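Local atomic coordinates of ficolin-3 (Homo sapiens, PDB entry 2J5Z), a protein that acts as a lectin of innate immunity, binding sugars such as galactose through its fibrinogen-like domain, probably to recognise carbohydrates on target surfaces. Residues A[70-75]-A[151-156]; A[126-131]-A[158-163]; A[166-171]-A[175-180]. All blocks are in the same frame, centred on the assembly; numbering follows the deposited sequence.

Interaction 1. Residues A[70-75]-A[151-156]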
loop_
_atom_site.group_PDB
_atom_site.type_symbol
_atom_site.label_atom_id
_atom_site.label_comp_id
_atom_site.label_asym_id
_atom_site.label_seq_id
_atom_site.Cartn_x
_atom_site.Cartn_y
_atom_site.Cartn_z
ATOM N N SER A 70 3.195 -25.528 -6.596
ATOM C CA SER A 70 4.282 -24.905 -5.832
ATOM C C SER A 70 3.973 -23.460 -5.500
ATOM O O SER A 70 4.304 -22.975 -4.411
ATOM C CB SER A 70 5.618 -25.007 -6.577
ATOM O OG SER A 70 5.543 -24.361 -7.840
ATOM N N SER A 71 3.340 -22.776 -6.446
ATOM C CA SER A 71 2.877 -21.405 -6.258
ATOM C C SER A 71 1.808 -21.324 -5.169
ATOM O O SER A 71 1.880 -20.478 -4.282
ATOM C CB SER A 71 2.324 -20.854 -7.570
ATOM O OG SER A 71 3.374 -20.574 -8.482
ATOM N N TYR A 72 0.822 -22.213 -5.225
ATOM C CA TYR A 72 -0.188 -22.234 -4.176
ATOM C C TYR A 72 0.406 -22.631 -2.840
ATOM O O TYR A 72 -0.051 -22.172 -1.792
ATOM C CB TYR A 72 -1.394 -23.110 -4.562
ATOM C CG TYR A 72 -2.393 -22.283 -5.302
ATOM C CD1 TYR A 72 -3.266 -21.440 -4.613
ATOM C CD2 TYR A 72 -2.393 -22.238 -6.696
ATOM C CE1 TYR A 72 -4.156 -20.636 -5.282
ATOM C CE2 TYR A 72 -3.286 -21.426 -7.389
ATOM C CZ TYR A 72 -4.158 -20.612 -6.660
ATOM O OH TYR A 72 -5.070 -19.791 -7.284
ATOM N N ARG A 73 1.434 -23.477 -2.862
ATOM C CA ARG A 73 2.049 -23.930 -1.619
ATOM C C ARG A 73 2.754 -22.789 -0.888
ATOM O O ARG A 73 2.625 -22.640 0.323
ATOM C CB ARG A 73 3.054 -25.066 -1.889
ATOM C CG ARG A 73 3.872 -25.481 -0.666
ATOM C CD ARG A 73 4.820 -26.668 -1.000
ATOM N NE ARG A 73 5.839 -26.223 -1.950
ATOM C CZ ARG A 73 6.278 -26.928 -2.994
ATOM N NH1 ARG A 73 5.762 -28.128 -3.272
ATOM N NH2 ARG A 73 7.218 -26.404 -3.784
ATOM N N ALA A 74 3.506 -21.998 -1.647
ATOM C CA ALA A 74 4.373 -20.957 -1.107
ATOM C C ALA A 74 3.660 -19.619 -0.954
ATOM O O ALA A 74 4.102 -18.757 -0.196
ATOM C CB ALA A 74 5.575 -20.784 -2.038
ATOM N N GLY A 75 2.577 -19.439 -1.696
ATOM C CA GLY A 75 1.876 -18.156 -1.743
ATOM C C GLY A 75 2.338 -17.299 -2.915
ATOM O O GLY A 75 3.447 -17.492 -3.430
ATOM N N ARG A 151 -11.757 -32.516 1.288
ATOM C CA ARG A 151 -11.204 -32.738 -0.034
ATOM C C ARG A 151 -9.809 -32.150 -0.159
ATOM O O ARG A 151 -9.512 -31.135 0.463
ATOM C CB ARG A 151 -12.135 -32.171 -1.109
ATOM C CG ARG A 151 -13.500 -32.838 -1.083
ATOM C CD ARG A 151 -14.456 -32.297 -2.105
ATOM N NE ARG A 151 -15.750 -32.953 -1.952
ATOM C CZ ARG A 151 -16.062 -34.124 -2.501
ATOM N NH1 ARG A 151 -15.182 -34.762 -3.275
ATOM N NH2 ARG A 151 -17.266 -34.649 -2.293
ATOM N N PRO A 152 -8.943 -32.813 -0.942
ATOM C CA PRO A 152 -7.593 -32.309 -1.166
ATOM C C PRO A 152 -7.625 -31.090 -2.076
ATOM O O PRO A 152 -8.592 -30.879 -2.794
ATOM C CB PRO A 152 -6.902 -33.477 -1.883
ATOM C CG PRO A 152 -8.026 -34.146 -2.632
ATOM C CD PRO A 152 -9.190 -34.075 -1.672
ATOM N N PHE A 153 -6.576 -30.284 -2.021
ATOM C CA PHE A 153 -6.427 -29.166 -2.938
ATOM C C PHE A 153 -5.934 -29.729 -4.270
ATOM O O PHE A 153 -5.109 -30.662 -4.279
ATOM C CB PHE A 153 -5.388 -28.206 -2.341
ATOM C CG PHE A 153 -5.466 -26.801 -2.871
ATOM C CD1 PHE A 153 -6.461 -25.940 -2.442
ATOM C CD2 PHE A 153 -4.501 -26.324 -3.757
ATOM C CE1 PHE A 153 -6.523 -24.635 -2.894
ATOM C CE2 PHE A 153 -4.556 -25.013 -4.224
ATOM C CZ PHE A 153 -5.565 -24.165 -3.794
ATOM N N THR A 154 -6.438 -29.195 -5.386
ATOM C CA THR A 154 -5.880 -29.522 -6.718
ATOM C C THR A 154 -5.568 -28.285 -7.545
ATOM O O THR A 154 -6.277 -27.265 -7.492
ATOM C CB THR A 154 -6.673 -30.596 -7.578
ATOM O OG1 THR A 154 -7.355 -30.005 -8.701
ATOM C CG2 THR A 154 -7.587 -31.408 -6.751
ATOM N N THR A 155 -4.453 -28.384 -8.259
ATOM C CA THR A 155 -4.014 -27.364 -9.193
ATOM C C THR A 155 -3.880 -28.022 -10.569
ATOM O O THR A 155 -4.050 -29.232 -10.706
ATOM C CB THR A 155 -2.651 -26.783 -8.776
ATOM O OG1 THR A 155 -1.695 -27.840 -8.644
ATOM C CG2 THR A 155 -2.764 -26.066 -7.421
ATOM N N TYR A 156 -3.559 -27.238 -11.589
ATOM C CA TYR A 156 -3.492 -27.803 -12.928
ATOM C C TYR A 156 -2.413 -28.886 -13.072
ATOM O O TYR A 156 -2.532 -29.782 -13.913
ATOM C CB TYR A 156 -3.360 -26.698 -13.991
ATOM C CG TYR A 156 -2.070 -25.911 -13.933
ATOM C CD1 TYR A 156 -0.865 -26.492 -14.289
ATOM C CD2 TYR A 156 -2.066 -24.578 -13.542
ATOM C CE1 TYR A 156 0.313 -25.778 -14.241
ATOM C CE2 TYR A 156 -0.891 -23.853 -13.493
ATOM C CZ TYR A 156 0.291 -24.456 -13.841
ATOM O OH TYR A 156 1.467 -23.743 -13.797
#

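Interaction 2. Residues A[126-131]-A[158-163]. With CA (calcium ion), chain D.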
loop_
_atom_site.group_PDB
_atom_site.type_symbol
_atom_site.label_atom_id
_atom_site.label_comp_id
_atom_site.label_asym_id
_atom_site.label_seq_id
_atom_site.Cartn_x
_atom_site.Cartn_y
_atom_site.Cartn_z
ATOM N N VAL A 126 1.522 -33.686 2.535
ATOM C CA VAL A 126 1.342 -35.110 2.238
ATOM C C VAL A 126 -0.131 -35.447 2.005
ATOM O O VAL A 126 -0.469 -36.335 1.210
ATOM C CB VAL A 126 1.857 -36.008 3.372
ATOM C CG1 VAL A 126 0.911 -35.985 4.563
ATOM C CG2 VAL A 126 2.020 -37.444 2.855
ATOM N N ASP A 127 -1.000 -34.736 2.714
ATOM C CA ASP A 127 -2.440 -34.900 2.587
ATOM C C ASP A 127 -3.026 -33.883 1.600
ATOM O O ASP A 127 -4.236 -33.643 1.568
ATOM C CB ASP A 127 -3.103 -34.790 3.959
ATOM C CG ASP A 127 -2.794 -35.977 4.857
ATOM O OD1 ASP A 127 -2.984 -37.133 4.416
ATOM O OD2 ASP A 127 -2.371 -35.765 6.005
ATOM N N HIS A 128 -2.158 -33.288 0.791
ATOM C CA HIS A 128 -2.572 -32.395 -0.276
ATOM C C HIS A 128 -3.331 -31.176 0.242
ATOM O O HIS A 128 -4.222 -30.668 -0.431
ATOM C CB HIS A 128 -3.437 -33.140 -1.289
ATOM C CG HIS A 128 -2.872 -34.464 -1.688
ATOM N ND1 HIS A 128 -1.623 -34.596 -2.257
ATOM C CD2 HIS A 128 -3.377 -35.716 -1.588
ATOM C CE1 HIS A 128 -1.382 -35.875 -2.489
ATOM N NE2 HIS A 128 -2.428 -36.575 -2.089
ATOM N N TYR A 129 -2.978 -30.731 1.441
ATOM C CA TYR A 129 -3.575 -29.515 2.039
ATOM C C TYR A 129 -5.082 -29.643 2.090
ATOM O O TYR A 129 -5.819 -28.672 1.864
ATOM C CB TYR A 129 -3.123 -28.226 1.316
ATOM C CG TYR A 129 -1.628 -27.980 1.409
ATOM C CD1 TYR A 129 -1.012 -27.794 2.646
ATOM C CD2 TYR A 129 -0.836 -27.906 0.252
ATOM C CE1 TYR A 129 0.361 -27.572 2.750
ATOM C CE2 TYR A 129 0.555 -27.670 0.346
ATOM C CZ TYR A 129 1.131 -27.514 1.595
ATOM O OH TYR A 129 2.476 -27.282 1.696
ATOM N N GLN A 130 -5.526 -30.851 2.422
ATOM C CA GLN A 130 -6.947 -31.170 2.527
ATOM C C GLN A 130 -7.648 -30.180 3.465
ATOM O O GLN A 130 -7.143 -29.844 4.538
ATOM C CB GLN A 130 -7.105 -32.609 3.025
ATOM C CG GLN A 130 -8.537 -33.079 3.248
ATOM C CD GLN A 130 -8.578 -34.523 3.738
ATOM O OE1 GLN A 130 -7.993 -35.423 3.122
ATOM N NE2 GLN A 130 -9.267 -34.749 4.846
ATOM N N LEU A 131 -8.830 -29.732 3.063
ATOM C CA LEU A 131 -9.598 -28.799 3.876
ATOM C C LEU A 131 -10.297 -29.514 5.018
ATOM O O LEU A 131 -10.947 -30.552 4.812
ATOM C CB LEU A 131 -10.660 -28.110 3.017
ATOM C CG LEU A 131 -11.612 -27.144 3.750
ATOM C CD1 LEU A 131 -10.873 -25.976 4.404
ATOM C CD2 LEU A 131 -12.615 -26.631 2.743
ATOM N N ALA A 158 -1.469 -30.818 -10.385
ATOM C CA ALA A 158 -1.625 -31.752 -9.278
ATOM C C ALA A 158 -3.094 -32.118 -9.102
ATOM O O ALA A 158 -3.801 -31.519 -8.285
ATOM C CB ALA A 158 -1.038 -31.175 -8.000
ATOM N N ASP A 159 -3.543 -33.104 -9.885
ATOM C CA ASP A 159 -4.953 -33.510 -9.898
ATOM C C ASP A 159 -5.269 -34.486 -8.769
ATOM O O ASP A 159 -4.805 -35.628 -8.767
ATOM C CB ASP A 159 -5.323 -34.115 -11.260
ATOM C CG ASP A 159 -6.819 -34.427 -11.399
ATOM O OD1 ASP A 159 -7.570 -34.375 -10.395
ATOM O OD2 ASP A 159 -7.256 -34.743 -12.534
ATOM N N HIS A 160 -6.059 -34.024 -7.803
ATOM C CA HIS A 160 -6.415 -34.841 -6.648
ATOM C C HIS A 160 -7.923 -34.926 -6.475
ATOM O O HIS A 160 -8.398 -35.422 -5.459
ATOM C CB HIS A 160 -5.813 -34.255 -5.365
ATOM C CG HIS A 160 -4.328 -34.067 -5.417
ATOM N ND1 HIS A 160 -3.450 -35.119 -5.581
ATOM C CD2 HIS A 160 -3.564 -32.952 -5.314
ATOM C CE1 HIS A 160 -2.211 -34.659 -5.581
ATOM N NE2 HIS A 160 -2.253 -33.348 -5.418
ATOM N N ASP A 161 -8.672 -34.427 -7.451
ATOM C CA ASP A 161 -10.114 -34.258 -7.277
ATOM C C ASP A 161 -10.872 -35.573 -7.497
ATOM O O ASP A 161 -10.260 -36.627 -7.603
ATOM C CB ASP A 161 -10.654 -33.124 -8.156
ATOM C CG ASP A 161 -10.452 -33.378 -9.639
ATOM O OD1 ASP A 161 -10.570 -34.549 -10.070
ATOM O OD2 ASP A 161 -10.178 -32.404 -10.373
ATOM N N SER A 162 -12.193 -35.504 -7.528
ATOM C CA SER A 162 -13.010 -36.709 -7.640
ATOM C C SER A 162 -13.620 -36.806 -9.036
ATOM O O SER A 162 -14.590 -37.530 -9.256
ATOM C CB SER A 162 -14.105 -36.709 -6.574
ATOM O OG SER A 162 -14.972 -35.600 -6.719
ATOM N N SER A 163 -13.038 -36.067 -9.972
ATOM C CA SER A 163 -13.524 -36.025 -11.348
ATOM C C SER A 163 -12.631 -36.864 -12.261
ATOM O O SER A 163 -11.438 -37.028 -11.989
ATOM C CB SER A 163 -13.555 -34.574 -11.833
ATOM O OG SER A 163 -13.881 -34.482 -13.210
HETATM CA CA CA D . -9.296 -35.820 -11.579
HETATM O O HOH W 1 -8.927 -37.422 -9.890
HETATM O O HOH W 2 -8.402 -37.587 -12.964
#

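Interaction 3. Residues A[166-171]-A[175-180]. With GAL (beta-D-galactopyranose), chain E.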
loop_
_atom_site.group_PDB
_atom_site.type_symbol
_atom_site.label_atom_id
_atom_site.label_comp_id
_atom_site.label_asym_id
_atom_site.label_seq_id
_atom_site.Cartn_x
_atom_site.Cartn_y
_atom_site.Cartn_z
ATOM N N ASN A 166 -9.383 -33.087 -14.814
ATOM C CA ASN A 166 -8.692 -32.157 -13.927
ATOM C C ASN A 166 -9.508 -30.875 -13.783
ATOM O O ASN A 166 -9.494 -30.008 -14.666
ATOM C CB ASN A 166 -7.284 -31.853 -14.469
ATOM C CG ASN A 166 -6.508 -30.881 -13.592
ATOM O OD1 ASN A 166 -7.063 -29.904 -13.086
ATOM N ND2 ASN A 166 -5.219 -31.148 -13.411
ATOM N N CYS A 167 -10.231 -30.762 -12.670
ATOM C CA CYS A 167 -11.104 -29.623 -12.431
ATOM C C CYS A 167 -10.384 -28.284 -12.507
ATOM O O CYS A 167 -10.963 -27.311 -12.951
ATOM C CB CYS A 167 -11.773 -29.721 -11.067
ATOM S SG CYS A 167 -13.124 -30.911 -10.992
ATOM N N ALA A 168 -9.149 -28.236 -12.017
ATOM C CA ALA A 168 -8.372 -26.994 -12.056
ATOM C C ALA A 168 -8.186 -26.555 -13.505
ATOM O O ALA A 168 -8.371 -25.390 -13.836
ATOM C CB ALA A 168 -7.030 -27.180 -11.370
ATOM N N VAL A 169 -7.821 -27.497 -14.364
ATOM C CA VAL A 169 -7.707 -27.209 -15.795
ATOM C C VAL A 169 -9.093 -26.862 -16.318
ATOM O O VAL A 169 -9.311 -25.787 -16.869
ATOM C CB VAL A 169 -7.122 -28.409 -16.566
ATOM C CG1 VAL A 169 -7.276 -28.215 -18.072
ATOM C CG2 VAL A 169 -5.658 -28.624 -16.191
ATOM N N ILE A 170 -10.047 -27.761 -16.093
ATOM C CA ILE A 170 -11.398 -27.578 -16.613
ATOM C C ILE A 170 -11.991 -26.219 -16.281
ATOM O O ILE A 170 -12.520 -25.557 -17.165
ATOM C CB ILE A 170 -12.358 -28.705 -16.148
ATOM C CG1 ILE A 170 -11.944 -30.047 -16.761
ATOM C CG2 ILE A 170 -13.795 -28.370 -16.511
ATOM C CD1 ILE A 170 -11.932 -30.040 -18.285
ATOM N N VAL A 171 -11.901 -25.791 -15.016
ATOM C CA VAL A 171 -12.559 -24.554 -14.589
ATOM C C VAL A 171 -11.609 -23.353 -14.358
ATOM O O VAL A 171 -12.035 -22.313 -13.859
ATOM C CB VAL A 171 -13.455 -24.766 -13.336
ATOM C CG1 VAL A 171 -14.183 -26.108 -13.432
ATOM C CG2 VAL A 171 -12.635 -24.702 -12.056
ATOM N N TRP A 175 -8.420 -25.162 -6.065
ATOM C CA TRP A 175 -9.380 -25.237 -4.963
ATOM C C TRP A 175 -9.436 -26.673 -4.503
ATOM O O TRP A 175 -8.811 -27.550 -5.095
ATOM C CB TRP A 175 -10.771 -24.853 -5.468
ATOM C CG TRP A 175 -11.785 -24.300 -4.482
ATOM C CD1 TRP A 175 -13.002 -24.861 -4.142
ATOM C CD2 TRP A 175 -11.719 -23.051 -3.792
ATOM N NE1 TRP A 175 -13.674 -24.041 -3.274
ATOM C CE2 TRP A 175 -12.914 -22.923 -3.038
ATOM C CE3 TRP A 175 -10.764 -22.025 -3.729
ATOM C CZ2 TRP A 175 -13.181 -21.807 -2.231
ATOM C CZ3 TRP A 175 -11.025 -20.920 -2.933
ATOM C CH2 TRP A 175 -12.221 -20.823 -2.183
ATOM N N TRP A 176 -10.225 -26.907 -3.463
ATOM C CA TRP A 176 -10.442 -28.250 -2.974
ATOM C C TRP A 176 -11.568 -28.860 -3.798
ATOM O O TRP A 176 -12.642 -29.161 -3.270
ATOM C CB TRP A 176 -10.791 -28.208 -1.485
ATOM C CG TRP A 176 -9.747 -27.487 -0.662
ATOM C CD1 TRP A 176 -8.609 -28.033 -0.109
ATOM C CD2 TRP A 176 -9.729 -26.093 -0.321
ATOM N NE1 TRP A 176 -7.894 -27.058 0.559
ATOM C CE2 TRP A 176 -8.560 -25.860 0.443
ATOM C CE3 TRP A 176 -10.589 -25.012 -0.591
ATOM C CZ2 TRP A 176 -8.223 -24.594 0.935
ATOM C CZ3 TRP A 176 -10.264 -23.755 -0.083
ATOM C CH2 TRP A 176 -9.084 -23.556 0.670
ATOM N N TYR A 177 -11.307 -29.045 -5.095
ATOM C CA TYR A 177 -12.354 -29.459 -6.041
ATOM C C TYR A 177 -12.929 -30.849 -5.771
ATOM O O TYR A 177 -12.226 -31.768 -5.352
ATOM C CB TYR A 177 -11.849 -29.403 -7.492
ATOM C CG TYR A 177 -11.558 -28.009 -7.980
ATOM C CD1 TYR A 177 -12.561 -27.044 -8.033
ATOM C CD2 TYR A 177 -10.279 -27.652 -8.381
ATOM C CE1 TYR A 177 -12.296 -25.748 -8.471
ATOM C CE2 TYR A 177 -10.007 -26.370 -8.820
ATOM C CZ TYR A 177 -11.016 -25.428 -8.870
ATOM O OH TYR A 177 -10.746 -24.144 -9.294
ATOM N N ALA A 178 -14.217 -30.977 -6.055
ATOM C CA ALA A 178 -14.883 -32.271 -6.110
ATOM C C ALA A 178 -15.061 -32.597 -7.601
ATOM O O ALA A 178 -14.121 -33.055 -8.254
ATOM C CB ALA A 178 -16.220 -32.183 -5.390
ATOM N N SER A 179 -16.246 -32.345 -8.150
ATOM C CA SER A 179 -16.456 -32.502 -9.591
ATOM C C SER A 179 -17.552 -31.582 -10.159
ATOM O O SER A 179 -18.587 -32.053 -10.646
ATOM C CB SER A 179 -16.709 -33.974 -9.948
ATOM O OG SER A 179 -17.657 -34.559 -9.072
ATOM N N CYS A 180 -17.324 -30.267 -10.120
ATOM C CA CYS A 180 -16.091 -29.697 -9.588
ATOM C C CYS A 180 -16.266 -28.826 -8.340
ATOM O O CYS A 180 -15.466 -28.934 -7.405
ATOM C CB CYS A 180 -15.359 -28.913 -10.676
ATOM S SG CYS A 180 -14.654 -29.969 -11.939
HETATM C C1 GAL E . -20.057 -28.413 -10.827
HETATM C C2 GAL E . -20.084 -26.957 -10.392
HETATM C C3 GAL E . -19.927 -26.029 -11.589
HETATM C C4 GAL E . -18.887 -26.509 -12.603
HETATM C C5 GAL E . -18.882 -28.018 -12.790
HETATM C C6 GAL E . -17.693 -28.452 -13.639
HETATM O O1 GAL E . -20.174 -29.282 -9.693
HETATM O O2 GAL E . -21.325 -26.669 -9.731
HETATM O O3 GAL E . -19.551 -24.735 -11.111
HETATM O O4 GAL E . -17.583 -26.090 -12.194
HETATM O O5 GAL E . -18.823 -28.625 -11.502
HETATM O O6 GAL E . -18.125 -29.406 -14.616
#

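Interaction 1. Residues A[70-75]-A[151-156]
Y72, reaching off a short helix, presses its ring against the edge of F153 and the methyl group of T155. F153 makes the tight half of the contact. Its outer edge, CE2 and CZ, leads, so that CE2 comes to 3.6 Å from Y72 CG while CZ lies 3.7 Å from Y72 CD1. The same CE2 also touches the root of the tyrosine, 3.7 Å from Y72 CB. The two rings are neither stacked nor T-shaped: their planes meet at 53° and their centroids are 5.3 Å apart. F153 gets there because its CG stands anti to the backbone N (chi1 -159°), which throws the ring across toward the helix.

T155 is held more lightly. A single approach, T155 CG2 to Y72 CD2 at 3.9 Å, brings its methyl obliquely to the ring. Its hydroxyl takes no part in this and bonds to D157 OD1. The phenol oxygen of Y72 is likewise satisfied beyond the contact, where Y72 OH donates to the carbonyl O of F65.

All three touching residues are buried. Solvent reaches the rest of the helix: A74 is exposed, and S70, S71 and R73 are partly so; the end of R73 leads away into a salt bridge with E125. G75, with a positive phi, breaks the helix just after A74, whose carbonyl bonds to T24 OG1 of the second subunit.

Within the fibrinogen-like domain, the contact seats helix 69-74 on the coil that follows strand 131-133. Y72 meets W84 of strand 83-84 and F76 of strand 76-77 edge-to-face, F153 does the same with W176, and both touch N87 at the start of helix 87-94.

Interaction 2. Residues A[126-131]-A[158-163]
The calcium loop of the fibrinogen-like domain meets a neighbouring turn through one pair of imidazoles, H160 lying face-to-face on H128. Their centroids are 3.8 Å apart and the planes differ by 21°, close to parallel but slightly splayed. The tightest point is H128 ND1 over H160 CE1 at 3.4 Å. Although nitrogens of the two rings also come near one another, no hydrogen bond joins them, and the pair is held by stacking, with H128 CB adding a CH-pi contact over the H160 face. Each ring is sandwiched: the carbonyl oxygen of V126 sits over the centre of the far face of H128, and the backbone of A158 backs the far face of H160. W69 comes to H160 edge-to-face as well.

H160 falls between two calcium ligands in the chain, and its ring leaves the loop on the side turned from the metal. D159 is bidentate, OD1 and OD2 each 2.5 Å from the calcium ion. D161 binds through OD1 alone, while D161 OD2 stays 3.7 Å from the calcium ion. The carbonyl O of S163, two waters and the carbonyl O of S165 complete seven ligands.

Two successive Asx turns shape this site. D159 OD1 accepts from D161 N at 3.1 Å, met nearly head-on along the C-O bond. D161 OD1 in turn accepts from S163 N at 2.9 Å, but this donor stands well above the carboxylate plane. Both oxygens therefore bind metal and backbone N-H together, which fixes the carboxylates as it folds the loop. One of the metal waters donates back to the carbonyl O of D161 at 2.8 Å.

Interaction 3. Residues A[166-171]-A[175-180]
C167 and C180 are joined SG to SG at 2.0 Å, a disulfide that ties the short helix 167-171 to the galactose-binding loop. Its chi3 of -83° gives it a left-handed twist. In both cysteines SG is directed at the other segment from beside the backbone N, anti to the carbonyl carbon (chi1 -76° and -70°).

Y177 packs beside the disulfide. Its ring offers a face to the first turn of the helix, with the carbonyl carbon of C167 above it and C167 CB 3.5 Å from Y177 CG; W175 CB lies against the opposite face. The C167 sulfur stands oblique to the same ring. A168 leans on the ring more loosely, CB to Y177 CE2 at 4.0 Å. V171 comes from the opposite direction toward the phenol end, its CG2 3.6 Å from Y177 CZ and its CG1 facing C180 CB and galactose O4, while the phenol oxygen bonds to N184 OD1. The carbonyl O of C180 comes to the ring edge in its plane.

N166 caps the helix: its OD1 accepts from V169 N at 2.8 Å, the donor above the carbonyl plane.

The peptide between S179 and C180 is cis, as at the ligand pocket of related fibrinogen-like domains, and sets the C180 N-H toward galactose. That N-H belongs to C180 N, which lies 2.6 Å from the ring oxygen O5 of the sugar, with an N-H...O angle of 160°.

The three contacts adjoin one another, their centres 9 to 12 Å apart. Residues 151-156 of interaction 1 run between the other two: F153 N bonds to H128 O of interaction 2 at 2.9 Å, and T154 N to W175 O of interaction 3, also at 2.9 Å. Interactions 2 and 3 are joined by D161 OD2 and C167 N, 2.8 Å apart, and by the hydrogen bond from W176 NE1 to Y129 O. One aspartate thus touches both the calcium ion and the helix that carries the disulfide, whose C167 side chain is about 6 Å from the metal. Calcium does not contact galactose here; any influence on the pocket would be indirect, this connection being one possible route.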